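Side-chain contact in exodeoxyribonuclease (PDB 2JC5), which probably cleaves the DNA backbone at abasic sites as a metal-dependent endonuclease of the AP/ExoA repair family: residues A[113-116]-A[117-121]. Sequence-based numbering, arbitrary orientation. Where two conformers were deposited one is given.
Sequences GSSA and EERQQ. With BCN (bicine), chain C.
Gly113 lies against Gln120 in the first turn of helix 117-139, their CA atoms 3.8 Å apart, where a loop of the DNase I-like fold leads into the helix with Ala116 at the N-cap position. The carbonyl oxygen of Ala116 accepts the first helical bond, from Gln120 N (3.0 Å, N-H...O 159°), and a weak, bent one from Arg119 N.

Alongside this turn, Ser115 OG rests against the base of the Arg119 side chain, 3.3 Å from Arg119 CG. With CG set beside its own backbone N (chi1 -68°) and the chain bent twice beyond, Arg119 passes the serine and carries its guanidinium away from the loop to a salt bridge with Glu92. Gln120 turns the other way: its amide oxygen OE1 lies against the glycine, 3.6 Å from Gly113 CA. Ser169 holds that oxygen by a hydrogen bond and Glu175 takes the NE2 end, so both ends of this buried amide are satisfied.

The loop turns two backbone N-H groups and the Ser114 hydroxyl to the bicine carboxylate, to which Lys123 and Ser169 add further hydrogen bonds to the ligand. Gly113 and Ser114 thereby form part of the bicine pocket, which also includes Asn151, the predicted transition-state stabiliser, and may mark an anion-binding spot. Gly113 N binds BCN O21 at 2.9 Å, while the other carboxylate oxygen, BCN O22, is gripped twice by one residue, by Ser114 N at 3.0 Å and by Ser114 OG, which donates to it at 2.9 Å.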
loop_
_atom_site.group_PDB
_atom_site.type_symbol
_atom_site.label_atom_id
_atom_site.label_comp_id
_atom_site.label_asym_id
_atom_site.label_seq_id
_atom_site.Cartn_x
_atom_site.Cartn_y
_atom_site.Cartn_z
ATOM N N GLY A 113 10.493 -7.658 -7.630
ATOM C CA GLY A 113 11.181 -8.480 -8.618
ATOM C C GLY A 113 12.675 -8.292 -8.706
ATOM O O GLY A 113 13.316 -9.027 -9.432
ATOM N N SER A 114 13.253 -7.345 -7.967
ATOM C CA SER A 114 14.668 -7.007 -8.179
ATOM C C SER A 114 15.643 -8.063 -7.678
ATOM O O SER A 114 16.824 -8.053 -8.065
ATOM C CB SER A 114 15.002 -5.637 -7.585
ATOM O OG SER A 114 14.888 -5.639 -6.195
ATOM N N SER A 115 15.158 -9.000 -6.877
ATOM C CA SER A 115 16.058 -9.968 -6.246
ATOM C C SER A 115 16.578 -10.976 -7.256
ATOM O O SER A 115 17.761 -11.345 -7.235
ATOM C CB SER A 115 15.344 -10.711 -5.134
ATOM O OG SER A 115 14.234 -11.447 -5.636
ATOM N N ALA A 116 15.696 -11.431 -8.138
ATOM C CA ALA A 116 16.028 -12.525 -9.061
ATOM C C ALA A 116 14.955 -12.653 -10.133
ATOM O O ALA A 116 13.831 -12.233 -9.913
ATOM C CB ALA A 116 16.159 -13.834 -8.296
ATOM N N GLU A 117 15.292 -13.264 -11.269
ATOM C CA GLU A 117 14.323 -13.445 -12.360
ATOM C C GLU A 117 13.111 -14.269 -11.924
ATOM O O GLU A 117 11.987 -13.956 -12.319
ATOM C CB GLU A 117 14.987 -14.079 -13.588
ATOM C CG GLU A 117 14.062 -14.252 -14.804
ATOM C CD GLU A 117 13.419 -12.956 -15.275
ATOM O OE1 GLU A 117 14.057 -11.887 -15.173
ATOM O OE2 GLU A 117 12.269 -13.012 -15.760
ATOM N N GLU A 118 13.313 -15.292 -11.097
ATOM C CA GLU A 118 12.184 -16.055 -10.559
ATOM C C GLU A 118 11.165 -15.161 -9.863
ATOM O O GLU A 118 9.955 -15.375 -9.981
ATOM C CB GLU A 118 12.640 -17.109 -9.543
ATOM C CG GLU A 118 13.447 -18.245 -10.097
ATOM C CD GLU A 118 13.938 -19.178 -9.004
ATOM O OE1 GLU A 118 13.314 -19.209 -7.915
ATOM O OE2 GLU A 118 14.942 -19.883 -9.234
ATOM N N ARG A 119 11.647 -14.167 -9.112
ATOM C CA ARG A 119 10.737 -13.305 -8.384
ATOM C C ARG A 119 10.133 -12.280 -9.335
ATOM O O ARG A 119 8.975 -11.908 -9.172
ATOM C CB ARG A 119 11.421 -12.637 -7.180
ATOM C CG ARG A 119 11.795 -13.610 -6.062
ATOM C CD ARG A 119 10.607 -14.427 -5.550
ATOM N NE ARG A 119 9.538 -13.568 -5.053
ATOM C CZ ARG A 119 8.399 -14.000 -4.526
ATOM N NH1 ARG A 119 8.147 -15.301 -4.432
ATOM N NH2 ARG A 119 7.508 -13.136 -4.065
ATOM N N GLN A 120 10.872 -11.849 -10.350
ATOM C CA GLN A 120 10.250 -10.989 -11.377
ATOM C C GLN A 120 9.122 -11.752 -12.043
ATOM O O GLN A 120 8.088 -11.190 -12.335
ATOM C CB GLN A 120 11.234 -10.420 -12.402
ATOM C CG GLN A 120 10.606 -9.489 -13.456
ATOM C CD GLN A 120 10.108 -8.190 -12.840
ATOM O OE1 GLN A 120 10.811 -7.593 -12.044
ATOM N NE2 GLN A 120 8.899 -7.766 -13.187
ATOM N N GLN A 121 9.317 -13.050 -12.272
ATOM C CA GLN A 121 8.235 -13.863 -12.843
ATOM C C GLN A 121 7.043 -14.002 -11.912
ATOM O O GLN A 121 5.904 -13.886 -12.350
ATOM C CB GLN A 121 8.751 -15.236 -13.277
ATOM C CG GLN A 121 9.553 -15.167 -14.553
ATOM C CD GLN A 121 8.721 -14.676 -15.735
ATOM O OE1 GLN A 121 7.620 -15.176 -15.999
ATOM N NE2 GLN A 121 9.243 -13.682 -16.447
HETATM N N1 BCN C . 12.067 -2.144 -6.078
HETATM C C1 BCN C . 10.893 -2.735 -6.762
HETATM C C2 BCN C . 11.067 -4.204 -7.063
HETATM O O21 BCN C . 10.079 -4.826 -7.550
HETATM O O22 BCN C . 12.161 -4.740 -6.819
HETATM C C3 BCN C . 11.809 -1.805 -4.671
HETATM C C4 BCN C . 12.160 -2.997 -3.802
HETATM O O4 BCN C . 13.501 -3.491 -4.046
HETATM C C5 BCN C . 12.581 -0.945 -6.830
HETATM C C6 BCN C . 14.084 -0.790 -6.636
HETATM O O6 BCN C . 14.759 -2.049 -6.650
#